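Local coordinates for homoserine kinase (Cytophaga hutchinsonii, PDB 4P52), which probably phosphorylates the hydroxyl of L-homoserine at the expense of ATP, as a homoserine kinase of the GHMP family, at residues Arg67-Thr72 and Gly103-Leu108; Leu193-Ile198 and Phe289-Ser294; Lys269-Ala274 and Gln299-Ala304. One frame throughout, in Å; residues are numbered along the deposited sequence.

Contact 1 (Arg67-Thr72 and Gly103-Leu108)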
ATOM      1  N   ARG A  67       3.246 -23.229  35.069  1.00 42.89           N
ATOM      2  CA  ARG A  67       2.013 -23.991  35.279  1.00 42.38           C
ATOM      3  C   ARG A  67       0.807 -23.107  35.177  1.00 40.28           C
ATOM      4  O   ARG A  67       0.845 -21.961  35.591  1.00 40.25           O
ATOM      5  CB  ARG A  67       1.996 -24.638  36.669  1.00 44.41           C
ATOM      6  CG  ARG A  67       3.197 -25.510  36.995  1.00 47.84           C
ATOM      7  CD  ARG A  67       3.071 -26.155  38.362  1.00 51.04           C
ATOM      8  NE  ARG A  67       2.850 -25.186  39.436  1.00 52.72           N
ATOM      9  CZ  ARG A  67       3.782 -24.363  39.929  1.00 57.33           C
ATOM     10  NH1 ARG A  67       5.029 -24.356  39.439  1.00 58.55           N
ATOM     11  NH2 ARG A  67       3.466 -23.530  40.921  1.00 57.20           N
ATOM     12  N   ILE A  68      -0.285 -23.640  34.660  1.00 39.71           N
ATOM     13  CA  ILE A  68      -1.525 -22.887  34.659  1.00 39.47           C
ATOM     14  C   ILE A  68      -2.413 -23.253  35.839  1.00 42.76           C
ATOM     15  O   ILE A  68      -2.866 -24.381  35.983  1.00 45.13           O
ATOM     16  CB  ILE A  68      -2.272 -23.018  33.343  1.00 37.98           C
ATOM     17  CG1 ILE A  68      -1.388 -22.395  32.259  1.00 38.73           C
ATOM     18  CG2 ILE A  68      -3.650 -22.364  33.466  1.00 36.70           C
ATOM     19  CD1 ILE A  68      -1.854 -22.660  30.851  1.00 40.68           C
ATOM     20  N   THR A  69      -2.658 -22.261  36.668  1.00 42.42           N
ATOM     21  CA  THR A  69      -3.354 -22.424  37.918  1.00 44.65           C
ATOM     22  C   THR A  69      -4.842 -22.360  37.669  1.00 44.79           C
ATOM     23  O   THR A  69      -5.608 -23.003  38.366  1.00 46.86           O
ATOM     24  CB  THR A  69      -2.906 -21.292  38.882  1.00 47.64           C
ATOM     25  OG1 THR A  69      -1.722 -21.714  39.564  1.00 51.46           O
ATOM     26  CG2 THR A  69      -3.999 -20.867  39.891  1.00 47.43           C
ATOM     27  N   SER A  70      -5.264 -21.582  36.680  1.00 43.53           N
ATOM     28  CA  SER A  70      -6.665 -21.243  36.577  1.00 43.40           C
ATOM     29  C   SER A  70      -6.976 -20.450  35.317  1.00 42.74           C
ATOM     30  O   SER A  70      -6.207 -19.569  34.929  1.00 43.01           O
ATOM     31  CB  SER A  70      -7.063 -20.450  37.815  1.00 45.50           C
ATOM     32  OG  SER A  70      -7.915 -19.381  37.474  1.00 49.09           O
ATOM     33  N   ILE A  71      -8.112 -20.760  34.700  1.00 42.35           N
ATOM     34  CA  ILE A  71      -8.614 -20.031  33.526  1.00 41.48           C
ATOM     35  C   ILE A  71     -10.085 -19.680  33.739  1.00 41.90           C
ATOM     36  O   ILE A  71     -10.868 -20.514  34.152  1.00 43.91           O
ATOM     37  CB  ILE A  71      -8.435 -20.847  32.221  1.00 40.65           C
ATOM     38  CG1 ILE A  71      -6.958 -21.239  32.014  1.00 40.52           C
ATOM     39  CG2 ILE A  71      -8.932 -20.059  31.026  1.00 38.68           C
ATOM     40  CD1 ILE A  71      -6.707 -22.109  30.796  1.00 39.40           C
ATOM     41  N   THR A  72     -10.449 -18.448  33.440  1.00 42.51           N
ATOM     42  CA  THR A  72     -11.776 -17.912  33.726  1.00 45.80           C
ATOM     43  C   THR A  72     -12.249 -17.265  32.440  1.00 45.17           C
ATOM     44  O   THR A  72     -11.409 -16.770  31.668  1.00 41.97           O
ATOM     45  CB  THR A  72     -11.657 -16.801  34.796  1.00 49.91           C
ATOM     46  OG1 THR A  72     -11.025 -17.341  35.957  1.00 52.76           O
ATOM     47  CG2 THR A  72     -13.009 -16.195  35.192  1.00 50.68           C
ATOM     48  N   GLY A 103      10.064 -20.840  38.683  1.00 42.94           N
ATOM     49  CA  GLY A 103       8.684 -21.315  38.683  1.00 41.75           C
ATOM     50  C   GLY A 103       7.706 -20.162  38.489  1.00 39.63           C
ATOM     51  O   GLY A 103       7.899 -19.070  39.049  1.00 39.09           O
ATOM     52  N   ILE A 104       6.667 -20.396  37.688  1.00 37.31           N
ATOM     53  CA  ILE A 104       5.669 -19.393  37.400  1.00 36.11           C
ATOM     54  C   ILE A 104       4.296 -20.036  37.415  1.00 37.58           C
ATOM     55  O   ILE A 104       4.092 -21.054  36.745  1.00 37.59           O
ATOM     56  CB  ILE A 104       5.866 -18.788  35.989  1.00 34.70           C
ATOM     57  CG1 ILE A 104       7.160 -17.983  35.876  1.00 35.10           C
ATOM     58  CG2 ILE A 104       4.687 -17.923  35.602  1.00 32.93           C
ATOM     59  CD1 ILE A 104       7.271 -16.776  36.792  1.00 34.41           C
ATOM     60  N   GLU A 105       3.360 -19.453  38.169  1.00 38.52           N
ATOM     61  CA  GLU A 105       1.947 -19.817  38.055  1.00 39.08           C
ATOM     62  C   GLU A 105       1.218 -18.750  37.283  1.00 36.29           C
ATOM     63  O   GLU A 105       1.455 -17.558  37.490  1.00 36.99           O
ATOM     64  CB  GLU A 105       1.295 -19.943  39.411  1.00 44.20           C
ATOM     65  CG  GLU A 105       1.891 -21.015  40.300  1.00 53.80           C
ATOM     66  CD  GLU A 105       1.298 -21.010  41.706  1.00 64.85           C
ATOM     67  OE1 GLU A 105       0.722 -19.972  42.134  1.00 66.55           O
ATOM     68  OE2 GLU A 105       1.416 -22.053  42.392  1.00 73.28           O
ATOM     69  N   ILE A 106       0.308 -19.179  36.418  1.00 34.08           N
ATOM     70  CA  ILE A 106      -0.457 -18.287  35.574  1.00 31.51           C
ATOM     71  C   ILE A 106      -1.918 -18.422  35.917  1.00 32.69           C
ATOM     72  O   ILE A 106      -2.426 -19.520  35.972  1.00 35.46           O
ATOM     73  CB  ILE A 106      -0.277 -18.669  34.083  1.00 29.76           C
ATOM     74  CG1 ILE A 106       1.206 -18.608  33.698  1.00 29.63           C
ATOM     75  CG2 ILE A 106      -1.160 -17.815  33.164  1.00 27.20           C
ATOM     76  CD1 ILE A 106       1.560 -19.417  32.478  1.00 29.29           C
ATOM     77  N   GLU A 107      -2.591 -17.305  36.156  1.00 33.12           N
ATOM     78  CA  GLU A 107      -4.038 -17.253  36.211  1.00 35.35           C
ATOM     79  C   GLU A 107      -4.445 -16.416  35.009  1.00 36.20           C
ATOM     80  O   GLU A 107      -3.990 -15.289  34.855  1.00 35.94           O
ATOM     81  CB  GLU A 107      -4.521 -16.605  37.506  1.00 38.74           C
ATOM     82  CG  GLU A 107      -4.252 -17.432  38.753  1.00 47.94           C
ATOM     83  CD  GLU A 107      -4.230 -16.624  40.056  1.00 58.55           C
ATOM     84  OE1 GLU A 107      -4.857 -15.539  40.108  1.00 63.22           O
ATOM     85  OE2 GLU A 107      -3.578 -17.068  41.042  1.00 63.40           O
ATOM     86  N   LEU A 108      -5.284 -16.967  34.140  1.00 37.97           N
ATOM     87  CA  LEU A 108      -5.699 -16.249  32.938  1.00 37.94           C
ATOM     88  C   LEU A 108      -7.170 -15.884  32.988  1.00 37.18           C
ATOM     89  O   LEU A 108      -8.005 -16.738  33.225  1.00 40.02           O
ATOM     90  CB  LEU A 108      -5.384 -17.084  31.695  1.00 40.17           C
ATOM     91  CG  LEU A 108      -6.096 -16.715  30.382  1.00 43.93           C
ATOM     92  CD1 LEU A 108      -5.809 -15.294  29.887  1.00 43.61           C
ATOM     93  CD2 LEU A 108      -5.735 -17.723  29.297  1.00 47.92           C
TER
HETATM   94  O   HOH W   1      -8.142 -16.930  36.055  1.00 44.67           O
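Leu-108 O takes two hydrogen bonds, from Thr-72 N at 3.0 Å and from water 1 at 2.8 Å. The two strands are the parallel arms of a beta-alpha-beta unit, strand 66-72, helix 86-98 and strand 103-110, in the N-terminal part of this GHMP kinase, and they illustrate how a sheet absorbs an extra residue. Arg-67 exchanges bonds with Ile-104 and Ile-106 in regular parallel fashion, but Thr-69 is then inserted as a beta bulge. Its N still finds Ile-106 O at 2.8 Å, while its backbone turns to an almost helical psi of -32° and its CB is aimed at the partner strand. CG2 of Thr-69 therefore lies alongside Glu-107 CG at 3.6 Å, the two side chains pointing the same way. Past the bulge, Ser-70 pairs with Glu-107 and Ile-71 with Leu-108.

One face is apolar: Ile-68, Ile-106, Ile-71 and Leu-108 line it, and Ile-68 and Ile-106 reach helix 86-98. The other is charged. The chain of Arg-67 bends at chi3 (-55°) and brings NH2 to Glu-105 OE2, a salt bridge of 2.9 Å. It is single-pronged and bent, using the anti side of the oxygen, with guanidinium and carboxylate planes 76° apart; Ser-61 OG also binds NH2. Glu-107 OE2 instead pairs with Arg-59 of the next strand. At the far end, water 1 also joins Ser-70 OG, at 2.8 Å, to Thr-72 OG1.

Contact 2 (Leu193-Ile198 and Phe289-Ser294)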
ATOM      1  N   LEU A 193      -9.831   9.836  14.953  1.00 36.17           N
ATOM      2  CA  LEU A 193     -10.321   8.668  14.249  1.00 33.16           C
ATOM      3  C   LEU A 193     -10.851   7.636  15.255  1.00 31.86           C
ATOM      4  O   LEU A 193     -10.129   7.206  16.167  1.00 31.74           O
ATOM      5  CB  LEU A 193      -9.214   8.081  13.364  1.00 30.58           C
ATOM      6  CG  LEU A 193      -9.673   6.846  12.622  1.00 28.77           C
ATOM      7  CD1 LEU A 193     -10.464   7.265  11.394  1.00 29.10           C
ATOM      8  CD2 LEU A 193      -8.487   5.981  12.259  1.00 27.84           C
ATOM      9  N   TYR A 194     -12.112   7.250  15.090  1.00 29.50           N
ATOM     10  CA  TYR A 194     -12.756   6.336  16.030  1.00 28.39           C
ATOM     11  C   TYR A 194     -13.112   5.047  15.343  1.00 28.37           C
ATOM     12  O   TYR A 194     -13.410   5.019  14.133  1.00 28.49           O
ATOM     13  CB  TYR A 194     -14.030   6.948  16.572  1.00 29.16           C
ATOM     14  CG  TYR A 194     -13.794   7.977  17.627  1.00 28.90           C
ATOM     15  CD1 TYR A 194     -13.394   9.266  17.281  1.00 28.70           C
ATOM     16  CD2 TYR A 194     -13.981   7.661  18.988  1.00 28.28           C
ATOM     17  CE1 TYR A 194     -13.186  10.215  18.246  1.00 29.53           C
ATOM     18  CE2 TYR A 194     -13.764   8.609  19.971  1.00 28.85           C
ATOM     19  CZ  TYR A 194     -13.363   9.876  19.579  1.00 30.72           C
ATOM     20  OH  TYR A 194     -13.132  10.824  20.520  1.00 35.68           O
ATOM     21  N   ALA A 195     -13.053   3.980  16.125  1.00 27.36           N
ATOM     22  CA  ALA A 195     -13.435   2.652  15.692  1.00 24.95           C
ATOM     23  C   ALA A 195     -14.641   2.190  16.527  1.00 25.92           C
ATOM     24  O   ALA A 195     -14.619   2.261  17.780  1.00 26.11           O
ATOM     25  CB  ALA A 195     -12.282   1.717  15.892  1.00 22.77           C
ATOM     26  N   THR A 196     -15.702   1.768  15.838  1.00 24.30           N
ATOM     27  CA  THR A 196     -16.811   1.132  16.493  1.00 23.80           C
ATOM     28  C   THR A 196     -16.696  -0.332  16.158  1.00 23.99           C
ATOM     29  O   THR A 196     -16.658  -0.683  14.979  1.00 24.15           O
ATOM     30  CB  THR A 196     -18.165   1.676  16.012  1.00 24.16           C
ATOM     31  OG1 THR A 196     -18.188   3.101  16.162  1.00 24.80           O
ATOM     32  CG2 THR A 196     -19.286   1.087  16.854  1.00 23.77           C
ATOM     33  N   ILE A 197     -16.606  -1.170  17.195  1.00 24.56           N
ATOM     34  CA  ILE A 197     -16.601  -2.629  17.066  1.00 24.83           C
ATOM     35  C   ILE A 197     -17.951  -3.179  17.535  1.00 25.85           C
ATOM     36  O   ILE A 197     -18.432  -2.824  18.622  1.00 27.63           O
ATOM     37  CB  ILE A 197     -15.550  -3.325  17.980  1.00 26.10           C
ATOM     38  CG1 ILE A 197     -14.123  -2.819  17.782  1.00 25.86           C
ATOM     39  CG2 ILE A 197     -15.530  -4.820  17.727  1.00 28.21           C
ATOM     40  CD1 ILE A 197     -13.784  -2.513  16.361  1.00 26.22           C
ATOM     41  N   ILE A 198     -18.556  -4.036  16.720  1.00 23.78           N
ATOM     42  CA  ILE A 198     -19.701  -4.813  17.156  1.00 23.23           C
ATOM     43  C   ILE A 198     -19.377  -6.310  17.094  1.00 24.02           C
ATOM     44  O   ILE A 198     -18.898  -6.835  16.057  1.00 23.76           O
ATOM     45  CB  ILE A 198     -21.005  -4.460  16.401  1.00 22.00           C
ATOM     46  CG1 ILE A 198     -22.189  -5.187  17.043  1.00 21.96           C
ATOM     47  CG2 ILE A 198     -20.908  -4.703  14.896  1.00 20.08           C
ATOM     48  CD1 ILE A 198     -23.498  -4.446  16.842  1.00 22.60           C
ATOM     49  N   PHE A 289     -16.183  -3.886  12.219  1.00 22.68           N
ATOM     50  CA  PHE A 289     -15.755  -2.584  12.730  1.00 23.25           C
ATOM     51  C   PHE A 289     -16.107  -1.509  11.727  1.00 24.02           C
ATOM     52  O   PHE A 289     -16.198  -1.770  10.506  1.00 25.28           O
ATOM     53  CB  PHE A 289     -14.248  -2.548  13.026  1.00 21.33           C
ATOM     54  CG  PHE A 289     -13.414  -2.463  11.792  1.00 20.00           C
ATOM     55  CD1 PHE A 289     -13.210  -3.589  10.996  1.00 19.52           C
ATOM     56  CD2 PHE A 289     -12.864  -1.250  11.402  1.00 19.85           C
ATOM     57  CE1 PHE A 289     -12.468  -3.496   9.819  1.00 20.18           C
ATOM     58  CE2 PHE A 289     -12.122  -1.149  10.223  1.00 20.36           C
ATOM     59  CZ  PHE A 289     -11.931  -2.268   9.427  1.00 20.35           C
ATOM     60  N   ALA A 290     -16.272  -0.298  12.238  1.00 22.50           N
ATOM     61  CA  ALA A 290     -16.485   0.844  11.364  1.00 23.34           C
ATOM     62  C   ALA A 290     -15.548   1.953  11.823  1.00 24.60           C
ATOM     63  O   ALA A 290     -15.192   2.013  13.018  1.00 24.02           O
ATOM     64  CB  ALA A 290     -17.941   1.300  11.400  1.00 22.06           C
ATOM     65  N   LEU A 291     -15.125   2.807  10.887  1.00 24.85           N
ATOM     66  CA  LEU A 291     -14.311   3.933  11.261  1.00 25.76           C
ATOM     67  C   LEU A 291     -15.132   5.180  11.070  1.00 25.63           C
ATOM     68  O   LEU A 291     -15.964   5.245  10.157  1.00 26.24           O
ATOM     69  CB  LEU A 291     -12.998   3.959  10.464  1.00 29.94           C
ATOM     70  CG  LEU A 291     -12.032   2.758  10.643  1.00 30.44           C
ATOM     71  CD1 LEU A 291     -10.811   2.942   9.767  1.00 31.33           C
ATOM     72  CD2 LEU A 291     -11.572   2.578  12.076  1.00 28.76           C
ATOM     73  N   SER A 292     -14.950   6.146  11.972  1.00 25.08           N
ATOM     74  CA  SER A 292     -15.565   7.459  11.814  1.00 26.59           C
ATOM     75  C   SER A 292     -14.640   8.525  12.406  1.00 28.15           C
ATOM     76  O   SER A 292     -13.574   8.189  12.935  1.00 27.58           O
ATOM     77  CB  SER A 292     -16.940   7.517  12.466  1.00 26.31           C
ATOM     78  OG  SER A 292     -16.851   7.109  13.828  1.00 27.07           O
ATOM     79  N   THR A 293     -15.064   9.791  12.344  1.00 28.88           N
ATOM     80  CA  THR A 293     -14.197  10.885  12.766  1.00 31.18           C
ATOM     81  C   THR A 293     -14.643  11.657  14.017  1.00 32.11           C
ATOM     82  O   THR A 293     -14.120  12.725  14.295  1.00 32.52           O
ATOM     83  CB  THR A 293     -13.919  11.863  11.609  1.00 33.25           C
ATOM     84  OG1 THR A 293     -15.150  12.436  11.167  1.00 34.87           O
ATOM     85  CG2 THR A 293     -13.321  11.131  10.453  1.00 33.45           C
ATOM     86  N   SER A 294     -15.580  11.110  14.780  1.00 32.17           N
ATOM     87  CA  SER A 294     -15.940  11.682  16.087  1.00 33.19           C
ATOM     88  C   SER A 294     -16.656  10.655  16.956  1.00 34.10           C
ATOM     89  O   SER A 294     -17.225   9.692  16.443  1.00 33.88           O
ATOM     90  CB  SER A 294     -16.837  12.904  15.929  1.00 32.84           C
ATOM     91  OG  SER A 294     -18.108  12.528  15.449  1.00 32.45           O
TER
HETATM   92  O   HOH W   2     -16.635   4.406  14.164  1.00 21.43           O
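Tyr-194 lays one face of its ring over the backbone of Ser-294, whose carbonyl carbon is 3.6 Å from CD1 and offset toward the rim. The segments run along strands 194-200 and 288-292, the two inner strands of the four-stranded antiparallel sheet in the C-terminal part of this GHMP kinase; Ser-294, just past the second of these, is the N-cap of helix 295-310, its OG bonded to Ala-297 N. With CG anti to its own carbonyl carbon (chi1 -78°), the ring leans across the turn where strand gives way to helix. Losing the ring to an alanine here would probably leave the Ser-294 backbone without its cover and open a gap beside Gln-295 and Thr-322.

Side chains then alternate between two faces. Ala-195, Ile-197, Phe-289 and Leu-291 share one, where Phe-289 and Leu-291 touch Met-248, and Ile-197 and Phe-289 touch Val-35 of the other sheet. Ile-197 meets Phe-289 slantwise, its CD1 over CB rather than over the ring, and the ring of Phe-289 turns its edge to Leu-291 CG; Ala-195 CB rests on Leu-291 CD2 at 4.0 Å. In the backbone, Tyr-194 and Ser-292 exchange two bonds, Tyr-194 N to Ser-292 O at 2.8 Å being almost straight (179°), and Thr-196 and Ala-290 exchange two more.

Helix 295-310 covers the opposite face. There Thr-196 OG1 bonds Ala-298 O and accepts from water 2, which also donates to Ala-290 O and meets Ser-292 OG at 2.7 Å.

Contact 3 (Lys269-Ala274 and Gln299-Ala304)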
ATOM      1  N   LYS A 269     -24.424  -1.872   5.673  1.00 31.28           N
ATOM      2  CA  LYS A 269     -25.219  -0.807   5.107  1.00 32.91           C
ATOM      3  C   LYS A 269     -25.695   0.137   6.184  1.00 32.60           C
ATOM      4  O   LYS A 269     -25.733   1.345   5.974  1.00 35.55           O
ATOM      5  CB  LYS A 269     -26.415  -1.357   4.354  1.00 37.10           C
ATOM      6  CG  LYS A 269     -26.997  -0.337   3.393  1.00 43.00           C
ATOM      7  CD  LYS A 269     -28.352  -0.773   2.882  1.00 49.33           C
ATOM      8  CE  LYS A 269     -29.159   0.431   2.421  1.00 55.76           C
ATOM      9  NZ  LYS A 269     -30.558  -0.031   2.219  1.00 60.14           N
ATOM     10  N   ALA A 270     -26.056  -0.400   7.341  1.00 30.05           N
ATOM     11  CA  ALA A 270     -26.516   0.452   8.423  1.00 29.27           C
ATOM     12  C   ALA A 270     -25.361   1.352   8.940  1.00 28.44           C
ATOM     13  O   ALA A 270     -25.561   2.528   9.219  1.00 29.61           O
ATOM     14  CB  ALA A 270     -27.139  -0.388   9.540  1.00 28.70           C
ATOM     15  N   ALA A 271     -24.154   0.807   9.032  1.00 26.31           N
ATOM     16  CA  ALA A 271     -23.010   1.597   9.435  1.00 25.44           C
ATOM     17  C   ALA A 271     -22.716   2.688   8.414  1.00 27.06           C
ATOM     18  O   ALA A 271     -22.459   3.835   8.785  1.00 27.96           O
ATOM     19  CB  ALA A 271     -21.788   0.724   9.647  1.00 23.65           C
ATOM     20  N   LEU A 272     -22.751   2.346   7.129  1.00 27.65           N
ATOM     21  CA  LEU A 272     -22.484   3.352   6.098  1.00 29.07           C
ATOM     22  C   LEU A 272     -23.580   4.406   6.064  1.00 30.55           C
ATOM     23  O   LEU A 272     -23.265   5.589   6.010  1.00 31.94           O
ATOM     24  CB  LEU A 272     -22.284   2.730   4.718  1.00 29.92           C
ATOM     25  CG  LEU A 272     -21.007   1.909   4.576  1.00 29.67           C
ATOM     26  CD1 LEU A 272     -21.042   1.192   3.236  1.00 30.29           C
ATOM     27  CD2 LEU A 272     -19.756   2.767   4.698  1.00 29.60           C
ATOM     28  N   ASP A 273     -24.851   4.005   6.156  1.00 30.88           N
ATOM     29  CA  ASP A 273     -25.941   5.011   6.281  1.00 32.87           C
ATOM     30  C   ASP A 273     -25.814   5.863   7.551  1.00 31.23           C
ATOM     31  O   ASP A 273     -26.255   6.991   7.555  1.00 31.23           O
ATOM     32  CB  ASP A 273     -27.343   4.407   6.196  1.00 37.39           C
ATOM     33  CG  ASP A 273     -27.603   3.668   4.874  1.00 48.20           C
ATOM     34  OD1 ASP A 273     -26.793   3.800   3.922  1.00 53.92           O
ATOM     35  OD2 ASP A 273     -28.617   2.925   4.778  1.00 53.43           O
ATOM     36  N   ALA A 274     -25.196   5.362   8.621  1.00 29.72           N
ATOM     37  CA  ALA A 274     -25.054   6.216   9.799  1.00 30.35           C
ATOM     38  C   ALA A 274     -23.820   7.120   9.681  1.00 32.92           C
ATOM     39  O   ALA A 274     -23.514   7.880  10.593  1.00 33.77           O
ATOM     40  CB  ALA A 274     -25.058   5.410  11.093  1.00 28.44           C
ATOM     41  N   GLN A 299     -20.725   6.541  18.069  1.00 29.28           N
ATOM     42  CA  GLN A 299     -21.825   6.028  18.872  1.00 30.59           C
ATOM     43  C   GLN A 299     -23.076   5.742  18.072  1.00 29.62           C
ATOM     44  O   GLN A 299     -23.678   4.667  18.239  1.00 28.71           O
ATOM     45  CB  GLN A 299     -22.136   6.934  20.046  1.00 33.58           C
ATOM     46  CG  GLN A 299     -21.175   6.701  21.202  1.00 37.95           C
ATOM     47  CD  GLN A 299     -21.079   7.906  22.134  1.00 43.19           C
ATOM     48  OE1 GLN A 299     -21.904   8.823  22.069  1.00 46.59           O
ATOM     49  NE2 GLN A 299     -20.077   7.905  23.010  1.00 42.67           N
ATOM     50  N   LYS A 300     -23.465   6.662  17.189  1.00 29.67           N
ATOM     51  CA  LYS A 300     -24.634   6.369  16.375  1.00 32.24           C
ATOM     52  C   LYS A 300     -24.401   5.254  15.316  1.00 30.64           C
ATOM     53  O   LYS A 300     -25.327   4.490  14.987  1.00 32.11           O
ATOM     54  CB  LYS A 300     -25.390   7.613  15.888  1.00 37.38           C
ATOM     55  CG  LYS A 300     -24.605   8.630  15.109  1.00 42.85           C
ATOM     56  CD  LYS A 300     -25.531   9.461  14.218  1.00 47.27           C
ATOM     57  CE  LYS A 300     -25.986   8.658  12.990  1.00 45.92           C
ATOM     58  NZ  LYS A 300     -26.732   9.468  11.991  1.00 44.63           N
ATOM     59  N   ILE A 301     -23.169   5.100  14.848  1.00 27.07           N
ATOM     60  CA  ILE A 301     -22.842   3.941  14.052  1.00 25.78           C
ATOM     61  C   ILE A 301     -23.063   2.653  14.859  1.00 25.06           C
ATOM     62  O   ILE A 301     -23.673   1.718  14.376  1.00 24.74           O
ATOM     63  CB  ILE A 301     -21.417   4.034  13.467  1.00 25.64           C
ATOM     64  CG1 ILE A 301     -21.395   5.046  12.310  1.00 27.92           C
ATOM     65  CG2 ILE A 301     -20.939   2.687  12.947  1.00 23.48           C
ATOM     66  CD1 ILE A 301     -20.073   5.780  12.176  1.00 27.71           C
ATOM     67  N   GLY A 302     -22.575   2.623  16.088  1.00 24.87           N
ATOM     68  CA  GLY A 302     -22.742   1.485  16.963  1.00 25.09           C
ATOM     69  C   GLY A 302     -24.194   1.152  17.185  1.00 26.70           C
ATOM     70  O   GLY A 302     -24.573  -0.010  17.106  1.00 27.16           O
ATOM     71  N   GLN A 303     -25.010   2.171  17.440  1.00 28.12           N
ATOM     72  CA  GLN A 303     -26.444   1.995  17.589  1.00 30.52           C
ATOM     73  C   GLN A 303     -27.134   1.428  16.352  1.00 30.46           C
ATOM     74  O   GLN A 303     -28.082   0.636  16.482  1.00 32.34           O
ATOM     75  CB  GLN A 303     -27.133   3.271  18.082  1.00 35.04           C
ATOM     76  CG  GLN A 303     -26.978   3.497  19.588  1.00 43.20           C
ATOM     77  CD  GLN A 303     -27.055   2.185  20.429  1.00 51.62           C
ATOM     78  OE1 GLN A 303     -26.014   1.503  20.680  1.00 52.13           O
ATOM     79  NE2 GLN A 303     -28.289   1.814  20.855  1.00 49.47           N
ATOM     80  N   ALA A 304     -26.681   1.812  15.164  1.00 28.81           N
ATOM     81  CA  ALA A 304     -27.311   1.309  13.941  1.00 29.18           C
ATOM     82  C   ALA A 304     -26.896  -0.138  13.610  1.00 29.79           C
ATOM     83  O   ALA A 304     -27.699  -0.931  13.100  1.00 30.55           O
ATOM     84  CB  ALA A 304     -27.054   2.248  12.771  1.00 28.06           C
TER
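Ala-274 CB is the methyl on which helix 295-310 closes: it is 3.9 Å from Ile-301 CG1 and 4.1 Å from Ala-304 CB. The contact sets that helix beside helix 264-273, both in the C-terminal part of the GHMP kinase fold, and it is a worked example of close helix packing made with small residues. The chains pass in opposite senses, since Ala-270 lies by Ala-304 while Ala-274, one turn later and just beyond its helix, lies by Lys-300.

Apolar contacts come first. Ala-270 and Ala-274, four residues apart, aim their methyls at the neighbouring helix and share Ala-304 between them, with Ala-270 CB at 4.2 Å from Ala-304 CB. Deeper in, Ala-271 CB touches Ile-301 CG2 at 3.9 Å. Both branches of Ile-301 are thus used: CG1, anti to its carbonyl carbon (chi1 -74°), goes to Ala-274, and CG2 to Ala-271. The same side chain also reaches Ala-290 and Ser-292 of strand 288-292, so it links helix 264-273 to the sheet on which its own helix lies.

A second kind of contact sets carbon against backbone oxygen: Ala-270 CB lies 3.6 Å from Ala-304 O, and Lys-300 CE lies 3.5 Å from Ala-274 O.

Charge enters only through Lys-300. Its chain bends at chi3 (-75°) and carries the aliphatic CE over Ala-274, near the C-terminal end of helix 264-273, where a positive group is likely to be mildly favourable.

Polar bonding of the backbone stays within each helix, as in Ala-274 N to Ala-270 O at 2.9 Å. The union of the two helices therefore rests on the fit of methyls and methylenes, with little directional bonding to fix their alignment.

Overall arrangement
Contacts 2 and 3 form one layered unit, their centres about 10 Å apart, whereas contact 1 lies on the other side of the chain's centre, its centre about 35 Å from that of contact 2. Contact 2 is the buried core, an antiparallel pair inside its sheet; contact 3 is the partly buried helix layer on top, and helix 295-310, which follows strand 288-292 directly, joins them. Contact 1, also partly buried, pairs parallel strands of a different sheet. The chemistry follows place: salt bridges on one face of contact 1, paired backbone bonds and mostly apolar side chains in contact 2, a shared water in both, and almost purely aliphatic fit in contact 3.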